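Local structure of putative type 11 methyltransferase (Sulfolobus solfataricus, 3I9F) at residues L102-K115 / R127-F140. The protein is probably an S-adenosylmethionine-dependent methyltransferase and binds zinc ions. Residues are numbered along the deposited sequence; the frame is centred on the assembly and turned at random.
Sequences LKDDGRVIIIDWRK and RMDEKDYMGWFSNF. With ZN (zinc ion), chain F.
Tyr133 lies with one ring face against Ile110, whose CG2 stands 3.5 Å from the ring centroid in a CH-pi contact, while Met128 CE covers the opposite face. At the ring's edge the hydroxyl donates to Asp112 OD2 (OH to OD2 2.5 Å), meeting the carboxylate from above its plane, with the two planes 72° apart. The same oxygen is also hydrogen-bonded to His86, and a water bridges Tyr133 OH to Ile111 O. A phenylalanine in place of Tyr133 would probably leave Asp112 OD2 without one of its two partners and the water without one of its acceptors.

The guanidinium of Arg127 takes Arg114 O at its edge, in plane and nearly straight (NH1 to O 2.9 Å, 171°), while Trp113 CB lies over one face; NH2 reaches Pro122 O. Further along, Phe140 receives Leu102 CD2 at its edge (4.0 Å from CE1), and Val108 divides its methyls, CG1 to Phe137 CE1 and CG2 to Phe140 CE1.

Lys115 swings CG away from its own backbone N (chi1 -166°) and runs extended from there, which carries NZ to the syn lone pair of Asp132 OD2 at 2.7 Å. That oxygen also accepts from Asp129 N, and Asp129 OD1 from Asp132 N, so the salt bridge is built onto a capping box at the start of helix 130-136. The whole illustrates how helix 130-136, through Tyr133, and the turn after it, through Phe137 and Phe140, lie against strand 106-113 in the connection to strand 140-146, within the mixed seven-stranded sheet, strand order 3-2-1-4-5-7-6, of the Rossmann-like class I methyltransferase fold.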
ATOM      1  N   LEU B 102       1.225 -14.796  -2.231  1.00 35.19           N
ATOM      2  CA  LEU B 102       1.418 -15.801  -1.178  1.00 35.99           C
ATOM      3  C   LEU B 102       2.824 -16.467  -1.246  1.00 37.24           C
ATOM      4  O   LEU B 102       3.347 -16.732  -2.334  1.00 35.96           O
ATOM      5  CB  LEU B 102       0.335 -16.877  -1.287  1.00 35.42           C
ATOM      6  CG  LEU B 102       0.121 -17.786  -0.082  1.00 34.47           C
ATOM      7  CD1 LEU B 102      -0.475 -17.020   1.119  1.00 29.79           C
ATOM      8  CD2 LEU B 102      -0.741 -18.986  -0.479  1.00 29.71           C
ATOM      9  N   LYS B 103       3.432 -16.723  -0.086  1.00 39.01           N
ATOM     10  CA  LYS B 103       4.717 -17.477  -0.049  1.00 40.18           C
ATOM     11  C   LYS B 103       4.501 -18.941  -0.437  1.00 40.70           C
ATOM     12  O   LYS B 103       3.373 -19.434  -0.507  1.00 40.96           O
ATOM     13  CB  LYS B 103       5.367 -17.433   1.330  1.00 40.09           C
ATOM     14  CG  LYS B 103       5.825 -16.080   1.870  1.00 42.59           C
ATOM     15  CD  LYS B 103       6.567 -16.346   3.188  1.00 48.97           C
ATOM     16  CE  LYS B 103       7.095 -15.106   3.909  1.00 52.17           C
ATOM     17  NZ  LYS B 103       8.248 -14.441   3.150  1.00 53.65           N
ATOM     18  N   ASP B 104       5.577 -19.656  -0.695  1.00 42.06           N
ATOM     19  CA  ASP B 104       5.440 -21.097  -0.975  1.00 43.25           C
ATOM     20  C   ASP B 104       4.762 -21.879   0.156  1.00 43.45           C
ATOM     21  O   ASP B 104       4.027 -22.797  -0.092  1.00 43.59           O
ATOM     22  CB  ASP B 104       6.795 -21.688  -1.301  1.00 43.53           C
ATOM     23  CG  ASP B 104       7.416 -21.080  -2.573  1.00 45.90           C
ATOM     24  OD1 ASP B 104       6.786 -20.215  -3.277  1.00 44.30           O
ATOM     25  OD2 ASP B 104       8.556 -21.504  -2.870  1.00 48.50           O
ATOM     26  N   ASP B 105       4.985 -21.473   1.399  1.00 44.73           N
ATOM     27  CA  ASP B 105       4.425 -22.139   2.570  1.00 45.77           C
ATOM     28  C   ASP B 105       3.258 -21.335   3.164  1.00 44.86           C
ATOM     29  O   ASP B 105       2.875 -21.517   4.313  1.00 44.69           O
ATOM     30  CB  ASP B 105       5.539 -22.349   3.623  1.00 47.02           C
ATOM     31  CG  ASP B 105       6.152 -20.990   4.150  1.00 52.33           C
ATOM     32  OD1 ASP B 105       6.403 -20.040   3.318  1.00 55.51           O
ATOM     33  OD2 ASP B 105       6.406 -20.899   5.395  1.00 54.02           O
ATOM     34  N   GLY B 106       2.654 -20.470   2.362  1.00 44.10           N
ATOM     35  CA  GLY B 106       1.588 -19.600   2.874  1.00 43.22           C
ATOM     36  C   GLY B 106       0.314 -20.390   2.960  1.00 41.89           C
ATOM     37  O   GLY B 106       0.265 -21.485   2.447  1.00 41.21           O
ATOM     38  N   ARG B 107      -0.685 -19.829   3.631  1.00 40.87           N
ATOM     39  CA  ARG B 107      -1.984 -20.470   3.829  1.00 40.95           C
ATOM     40  C   ARG B 107      -3.136 -19.529   3.417  1.00 39.49           C
ATOM     41  O   ARG B 107      -3.090 -18.330   3.673  1.00 38.68           O
ATOM     42  CB  ARG B 107      -2.154 -20.836   5.327  1.00 42.19           C
ATOM     43  CG  ARG B 107      -1.907 -22.296   5.756  1.00 44.87           C
ATOM     44  CD  ARG B 107      -0.752 -22.926   5.086  1.00 49.82           C
ATOM     45  NE  ARG B 107      -0.386 -24.210   5.649  1.00 52.81           N
ATOM     46  CZ  ARG B 107       0.646 -24.940   5.222  1.00 54.74           C
ATOM     47  NH1 ARG B 107       0.920 -26.098   5.815  1.00 56.12           N
ATOM     48  NH2 ARG B 107       1.405 -24.523   4.214  1.00 53.38           N
ATOM     49  N   VAL B 108      -4.173 -20.087   2.792  1.00 38.26           N
ATOM     50  CA  VAL B 108      -5.399 -19.356   2.532  1.00 36.55           C
ATOM     51  C   VAL B 108      -6.488 -19.828   3.487  1.00 36.28           C
ATOM     52  O   VAL B 108      -6.716 -21.012   3.618  1.00 34.67           O
ATOM     53  CB  VAL B 108      -5.854 -19.564   1.073  1.00 36.79           C
ATOM     54  CG1 VAL B 108      -7.256 -18.915   0.830  1.00 34.10           C
ATOM     55  CG2 VAL B 108      -4.773 -19.016   0.099  1.00 34.33           C
ATOM     56  N   ILE B 109      -7.153 -18.897   4.149  1.00 36.50           N
ATOM     57  CA  ILE B 109      -8.257 -19.224   5.032  1.00 37.55           C
ATOM     58  C   ILE B 109      -9.565 -18.805   4.395  1.00 38.14           C
ATOM     59  O   ILE B 109      -9.760 -17.632   4.161  1.00 39.13           O
ATOM     60  CB  ILE B 109      -8.164 -18.489   6.390  1.00 37.53           C
ATOM     61  CG1 ILE B 109      -6.791 -18.713   7.045  1.00 39.22           C
ATOM     62  CG2 ILE B 109      -9.241 -18.982   7.305  1.00 36.98           C
ATOM     63  CD1 ILE B 109      -6.303 -17.546   7.911  1.00 39.14           C
ATOM     64  N   ILE B 110     -10.462 -19.764   4.140  1.00 38.48           N
ATOM     65  CA  ILE B 110     -11.815 -19.484   3.682  1.00 38.05           C
ATOM     66  C   ILE B 110     -12.830 -19.647   4.797  1.00 38.49           C
ATOM     67  O   ILE B 110     -12.888 -20.688   5.430  1.00 38.67           O
ATOM     68  CB  ILE B 110     -12.265 -20.461   2.551  1.00 38.26           C
ATOM     69  CG1 ILE B 110     -11.284 -20.449   1.366  1.00 37.58           C
ATOM     70  CG2 ILE B 110     -13.707 -20.158   2.094  1.00 35.32           C
ATOM     71  CD1 ILE B 110     -10.781 -19.106   0.980  1.00 36.91           C
ATOM     72  N   ILE B 111     -13.626 -18.609   5.025  1.00 38.86           N
ATOM     73  CA  ILE B 111     -14.869 -18.709   5.766  1.00 39.05           C
ATOM     74  C   ILE B 111     -15.990 -18.250   4.854  1.00 39.59           C
ATOM     75  O   ILE B 111     -15.878 -17.216   4.216  1.00 41.33           O
ATOM     76  CB  ILE B 111     -14.855 -17.833   7.020  1.00 39.46           C
ATOM     77  CG1 ILE B 111     -13.717 -18.295   7.956  1.00 40.73           C
ATOM     78  CG2 ILE B 111     -16.184 -17.926   7.744  1.00 36.94           C
ATOM     79  CD1 ILE B 111     -13.375 -17.290   9.059  1.00 41.70           C
ATOM     80  N   ASP B 112     -17.056 -19.032   4.761  1.00 39.57           N
ATOM     81  CA  ASP B 112     -18.218 -18.649   4.005  1.00 39.40           C
ATOM     82  C   ASP B 112     -19.414 -19.417   4.501  1.00 39.25           C
ATOM     83  O   ASP B 112     -19.269 -20.417   5.210  1.00 39.01           O
ATOM     84  CB  ASP B 112     -18.034 -18.924   2.500  1.00 39.40           C
ATOM     85  CG  ASP B 112     -18.759 -17.897   1.614  1.00 40.00           C
ATOM     86  OD1 ASP B 112     -19.557 -17.091   2.156  1.00 41.36           O
ATOM     87  OD2 ASP B 112     -18.514 -17.862   0.376  1.00 40.32           O
ATOM     88  N   TRP B 113     -20.582 -18.941   4.071  1.00 39.06           N
ATOM     89  CA  TRP B 113     -21.876 -19.480   4.403  1.00 39.67           C
ATOM     90  C   TRP B 113     -22.135 -20.848   3.810  1.00 40.94           C
ATOM     91  O   TRP B 113     -21.731 -21.104   2.703  1.00 41.74           O
ATOM     92  CB  TRP B 113     -22.939 -18.534   3.891  1.00 39.23           C
ATOM     93  CG  TRP B 113     -22.992 -17.229   4.605  1.00 39.45           C
ATOM     94  CD1 TRP B 113     -22.318 -16.099   4.281  1.00 39.44           C
ATOM     95  CD2 TRP B 113     -23.758 -16.920   5.772  1.00 38.14           C
ATOM     96  NE1 TRP B 113     -22.628 -15.087   5.165  1.00 39.63           N
ATOM     97  CE2 TRP B 113     -23.506 -15.562   6.093  1.00 39.30           C
ATOM     98  CE3 TRP B 113     -24.658 -17.638   6.552  1.00 38.26           C
ATOM     99  CZ2 TRP B 113     -24.128 -14.909   7.161  1.00 38.67           C
ATOM    100  CZ3 TRP B 113     -25.273 -16.993   7.638  1.00 37.91           C
ATOM    101  CH2 TRP B 113     -24.998 -15.650   7.931  1.00 39.56           C
ATOM    102  N   ARG B 114     -22.817 -21.736   4.524  1.00 42.57           N
ATOM    103  CA  ARG B 114     -23.084 -23.051   3.942  1.00 44.25           C
ATOM    104  C   ARG B 114     -24.083 -22.857   2.799  1.00 44.09           C
ATOM    105  O   ARG B 114     -24.905 -21.948   2.831  1.00 42.94           O
ATOM    106  CB  ARG B 114     -23.619 -24.056   4.952  1.00 44.76           C
ATOM    107  CG  ARG B 114     -22.761 -24.224   6.178  1.00 49.85           C
ATOM    108  CD  ARG B 114     -23.255 -25.372   7.044  1.00 55.85           C
ATOM    109  NE  ARG B 114     -22.931 -25.205   8.467  1.00 61.64           N
ATOM    110  CZ  ARG B 114     -21.806 -25.630   9.081  1.00 65.79           C
ATOM    111  NH1 ARG B 114     -20.814 -26.249   8.407  1.00 66.13           N
ATOM    112  NH2 ARG B 114     -21.660 -25.429  10.403  1.00 65.91           N
ATOM    113  N   LYS B 115     -23.995 -23.744   1.818  1.00 44.42           N
ATOM    114  CA  LYS B 115     -24.800 -23.700   0.624  1.00 45.17           C
ATOM    115  C   LYS B 115     -26.101 -24.478   0.846  1.00 46.14           C
ATOM    116  O   LYS B 115     -26.358 -25.494   0.213  1.00 45.32           O
ATOM    117  CB  LYS B 115     -23.976 -24.291  -0.522  1.00 45.03           C
ATOM    118  CG  LYS B 115     -24.521 -24.043  -1.931  1.00 44.67           C
ATOM    119  CD  LYS B 115     -23.692 -24.817  -2.944  1.00 44.26           C
ATOM    120  CE  LYS B 115     -23.783 -24.276  -4.355  1.00 44.76           C
ATOM    121  NZ  LYS B 115     -23.070 -25.200  -5.329  1.00 45.71           N
ATOM    122  N   ARG B 127     -24.150 -18.487  -3.181  1.00 39.51           N
ATOM    123  CA  ARG B 127     -23.299 -19.194  -2.210  1.00 38.10           C
ATOM    124  C   ARG B 127     -22.502 -20.301  -2.819  1.00 37.28           C
ATOM    125  O   ARG B 127     -22.961 -20.957  -3.745  1.00 37.47           O
ATOM    126  CB  ARG B 127     -24.142 -19.840  -1.108  1.00 37.82           C
ATOM    127  CG  ARG B 127     -24.810 -18.863  -0.210  1.00 37.13           C
ATOM    128  CD  ARG B 127     -25.446 -19.503   0.989  1.00 34.77           C
ATOM    129  NE  ARG B 127     -26.299 -18.554   1.677  1.00 37.65           N
ATOM    130  CZ  ARG B 127     -26.779 -18.680   2.916  1.00 35.64           C
ATOM    131  NH1 ARG B 127     -26.479 -19.715   3.661  1.00 34.03           N
ATOM    132  NH2 ARG B 127     -27.533 -17.723   3.413  1.00 35.22           N
ATOM    133  N   MET B 128     -21.359 -20.563  -2.201  1.00 36.82           N
ATOM    134  CA  MET B 128     -20.412 -21.567  -2.625  1.00 36.51           C
ATOM    135  C   MET B 128     -20.028 -22.490  -1.462  1.00 37.82           C
ATOM    136  O   MET B 128     -19.696 -22.015  -0.373  1.00 37.70           O
ATOM    137  CB  MET B 128     -19.128 -20.894  -3.140  1.00 35.70           C
ATOM    138  CG  MET B 128     -19.255 -20.045  -4.448  1.00 32.94           C
ATOM    139  SD  MET B 128     -17.784 -19.058  -4.834  1.00 23.45           S
ATOM    140  CE  MET B 128     -16.558 -20.288  -4.473  1.00 24.77           C
ATOM    141  N   ASP B 129     -19.991 -23.803  -1.713  1.00 38.69           N
ATOM    142  CA  ASP B 129     -19.497 -24.765  -0.732  1.00 39.45           C
ATOM    143  C   ASP B 129     -18.036 -25.071  -0.978  1.00 39.82           C
ATOM    144  O   ASP B 129     -17.426 -24.540  -1.914  1.00 39.52           O
ATOM    145  CB  ASP B 129     -20.311 -26.054  -0.773  1.00 40.05           C
ATOM    146  CG  ASP B 129     -20.354 -26.660  -2.153  1.00 44.10           C
ATOM    147  OD1 ASP B 129     -19.383 -26.441  -2.928  1.00 50.39           O
ATOM    148  OD2 ASP B 129     -21.350 -27.341  -2.479  1.00 47.30           O
ATOM    149  N   GLU B 130     -17.460 -25.910  -0.114  1.00 40.19           N
ATOM    150  CA  GLU B 130     -16.105 -26.413  -0.305  1.00 40.45           C
ATOM    151  C   GLU B 130     -15.824 -26.787  -1.740  1.00 40.14           C
ATOM    152  O   GLU B 130     -14.829 -26.374  -2.328  1.00 40.10           O
ATOM    153  CB  GLU B 130     -15.865 -27.673   0.519  1.00 40.86           C
ATOM    154  CG  GLU B 130     -14.395 -28.107   0.485  1.00 44.09           C
ATOM    155  CD  GLU B 130     -14.035 -29.249   1.438  1.00 45.54           C
ATOM    156  OE1 GLU B 130     -14.530 -29.260   2.593  1.00 47.15           O
ATOM    157  OE2 GLU B 130     -13.240 -30.120   1.009  1.00 45.01           O
ATOM    158  N   LYS B 131     -16.685 -27.608  -2.309  1.00 40.07           N
ATOM    159  CA  LYS B 131     -16.384 -28.126  -3.626  1.00 40.28           C
ATOM    160  C   LYS B 131     -16.253 -26.953  -4.624  1.00 39.39           C
ATOM    161  O   LYS B 131     -15.363 -26.944  -5.448  1.00 37.89           O
ATOM    162  CB  LYS B 131     -17.423 -29.154  -4.046  1.00 40.31           C
ATOM    163  CG  LYS B 131     -17.097 -29.803  -5.378  1.00 45.25           C
ATOM    164  CD  LYS B 131     -18.181 -30.799  -5.821  1.00 50.70           C
ATOM    165  CE  LYS B 131     -17.754 -31.562  -7.102  1.00 53.59           C
ATOM    166  NZ  LYS B 131     -16.286 -31.937  -7.159  1.00 54.68           N
ATOM    167  N   ASP B 132     -17.133 -25.959  -4.509  1.00 39.23           N
ATOM    168  CA  ASP B 132     -17.064 -24.760  -5.363  1.00 39.33           C
ATOM    169  C   ASP B 132     -15.766 -23.994  -5.150  1.00 38.55           C
ATOM    170  O   ASP B 132     -15.149 -23.537  -6.100  1.00 39.09           O
ATOM    171  CB  ASP B 132     -18.272 -23.840  -5.133  1.00 39.30           C
ATOM    172  CG  ASP B 132     -19.602 -24.496  -5.532  1.00 42.18           C
ATOM    173  OD1 ASP B 132     -19.653 -25.113  -6.640  1.00 46.72           O
ATOM    174  OD2 ASP B 132     -20.588 -24.391  -4.754  1.00 40.35           O
ATOM    175  N   TYR B 133     -15.345 -23.880  -3.896  1.00 38.01           N
ATOM    176  CA  TYR B 133     -14.146 -23.174  -3.583  1.00 37.15           C
ATOM    177  C   TYR B 133     -12.984 -23.874  -4.248  1.00 37.37           C
ATOM    178  O   TYR B 133     -12.159 -23.219  -4.877  1.00 38.28           O
ATOM    179  CB  TYR B 133     -13.959 -22.980  -2.073  1.00 36.48           C
ATOM    180  CG  TYR B 133     -14.535 -21.655  -1.576  1.00 35.53           C
ATOM    181  CD1 TYR B 133     -15.790 -21.575  -1.036  1.00 32.60           C
ATOM    182  CD2 TYR B 133     -13.809 -20.487  -1.663  1.00 36.38           C
ATOM    183  CE1 TYR B 133     -16.304 -20.390  -0.595  1.00 31.73           C
ATOM    184  CE2 TYR B 133     -14.315 -19.299  -1.214  1.00 33.43           C
ATOM    185  CZ  TYR B 133     -15.573 -19.260  -0.697  1.00 33.72           C
ATOM    186  OH  TYR B 133     -16.107 -18.051  -0.275  1.00 34.31           O
ATOM    187  N   MET B 134     -12.934 -25.186  -4.195  1.00 37.46           N
ATOM    188  CA  MET B 134     -11.749 -25.885  -4.717  1.00 37.81           C
ATOM    189  C   MET B 134     -11.663 -25.931  -6.263  1.00 37.74           C
ATOM    190  O   MET B 134     -10.593 -26.156  -6.808  1.00 39.04           O
ATOM    191  CB  MET B 134     -11.594 -27.273  -4.061  1.00 38.06           C
ATOM    192  CG  MET B 134     -11.615 -27.207  -2.489  1.00 37.32           C
ATOM    193  SD  MET B 134     -10.618 -25.899  -1.704  1.00 35.47           S
ATOM    194  CE  MET B 134      -9.035 -26.520  -2.267  1.00 31.43           C
ATOM    195  N   GLY B 135     -12.764 -25.674  -6.958  1.00 37.20           N
ATOM    196  CA  GLY B 135     -12.731 -25.389  -8.377  1.00 36.44           C
ATOM    197  C   GLY B 135     -11.927 -24.133  -8.671  1.00 36.54           C
ATOM    198  O   GLY B 135     -11.160 -24.119  -9.604  1.00 37.17           O
ATOM    199  N   TRP B 136     -12.071 -23.087  -7.862  1.00 36.34           N
ATOM    200  CA  TRP B 136     -11.284 -21.855  -8.036  1.00 36.29           C
ATOM    201  C   TRP B 136      -9.853 -21.942  -7.487  1.00 37.43           C
ATOM    202  O   TRP B 136      -8.868 -21.455  -8.095  1.00 36.47           O
ATOM    203  CB  TRP B 136     -11.979 -20.682  -7.339  1.00 35.24           C
ATOM    204  CG  TRP B 136     -13.249 -20.382  -7.948  1.00 33.76           C
ATOM    205  CD1 TRP B 136     -14.487 -20.756  -7.506  1.00 34.03           C
ATOM    206  CD2 TRP B 136     -13.452 -19.673  -9.146  1.00 31.63           C
ATOM    207  NE1 TRP B 136     -15.441 -20.325  -8.366  1.00 31.47           N
ATOM    208  CE2 TRP B 136     -14.834 -19.653  -9.388  1.00 32.29           C
ATOM    209  CE3 TRP B 136     -12.594 -19.077 -10.068  1.00 33.67           C
ATOM    210  CZ2 TRP B 136     -15.396 -19.015 -10.504  1.00 32.12           C
ATOM    211  CZ3 TRP B 136     -13.148 -18.447 -11.172  1.00 33.71           C
ATOM    212  CH2 TRP B 136     -14.542 -18.440 -11.386  1.00 31.69           C
ATOM    213  N   PHE B 137      -9.754 -22.515  -6.297  1.00 38.42           N
ATOM    214  CA  PHE B 137      -8.494 -22.650  -5.631  1.00 39.33           C
ATOM    215  C   PHE B 137      -7.926 -24.010  -5.968  1.00 41.37           C
ATOM    216  O   PHE B 137      -7.561 -24.764  -5.083  1.00 41.66           O
ATOM    217  CB  PHE B 137      -8.699 -22.484  -4.138  1.00 38.89           C
ATOM    218  CG  PHE B 137      -9.013 -21.069  -3.721  1.00 37.70           C
ATOM    219  CD1 PHE B 137      -8.009 -20.229  -3.288  1.00 37.76           C
ATOM    220  CD2 PHE B 137     -10.309 -20.579  -3.769  1.00 36.17           C
ATOM    221  CE1 PHE B 137      -8.281 -18.939  -2.915  1.00 36.53           C
ATOM    222  CE2 PHE B 137     -10.587 -19.311  -3.390  1.00 33.73           C
ATOM    223  CZ  PHE B 137      -9.574 -18.481  -2.965  1.00 36.73           C
ATOM    224  N   SER B 138      -7.815 -24.290  -7.268  1.00 43.66           N
ATOM    225  CA  SER B 138      -7.456 -25.619  -7.782  1.00 45.33           C
ATOM    226  C   SER B 138      -5.969 -26.003  -7.707  1.00 46.01           C
ATOM    227  O   SER B 138      -5.639 -27.159  -7.997  1.00 46.40           O
ATOM    228  CB  SER B 138      -7.861 -25.690  -9.243  1.00 46.06           C
ATOM    229  OG  SER B 138      -7.150 -24.668  -9.947  1.00 47.73           O
ATOM    230  N   ASN B 139      -5.092 -25.051  -7.374  1.00 46.37           N
ATOM    231  CA  ASN B 139      -3.680 -25.341  -7.096  1.00 47.58           C
ATOM    232  C   ASN B 139      -3.450 -25.458  -5.584  1.00 47.41           C
ATOM    233  O   ASN B 139      -2.338 -25.220  -5.084  1.00 46.87           O
ATOM    234  CB  ASN B 139      -2.776 -24.236  -7.649  1.00 48.03           C
ATOM    235  CG  ASN B 139      -3.064 -23.913  -9.111  1.00 51.58           C
ATOM    236  OD1 ASN B 139      -3.707 -22.871  -9.441  1.00 57.68           O
ATOM    237  ND2 ASN B 139      -2.626 -24.802 -10.001  1.00 52.01           N
ATOM    238  N   PHE B 140      -4.520 -25.773  -4.850  1.00 47.04           N
ATOM    239  CA  PHE B 140      -4.459 -25.812  -3.394  1.00 46.59           C
ATOM    240  C   PHE B 140      -5.175 -27.028  -2.897  1.00 46.44           C
ATOM    241  O   PHE B 140      -6.063 -27.549  -3.555  1.00 46.26           O
ATOM    242  CB  PHE B 140      -5.115 -24.574  -2.781  1.00 46.61           C
ATOM    243  CG  PHE B 140      -4.446 -23.284  -3.151  1.00 45.71           C
ATOM    244  CD1 PHE B 140      -3.595 -22.663  -2.276  1.00 43.86           C
ATOM    245  CD2 PHE B 140      -4.691 -22.689  -4.383  1.00 44.10           C
ATOM    246  CE1 PHE B 140      -2.974 -21.492  -2.640  1.00 43.92           C
ATOM    247  CE2 PHE B 140      -4.066 -21.536  -4.746  1.00 42.13           C
ATOM    248  CZ  PHE B 140      -3.216 -20.933  -3.885  1.00 43.50           C
TER
HETATM  249 ZN    ZN F   3       7.521 -19.853  -5.031  1.00 45.36          ZN
HETATM  250  O   HOH W   1     -15.050 -16.221   1.241  1.00 30.37           O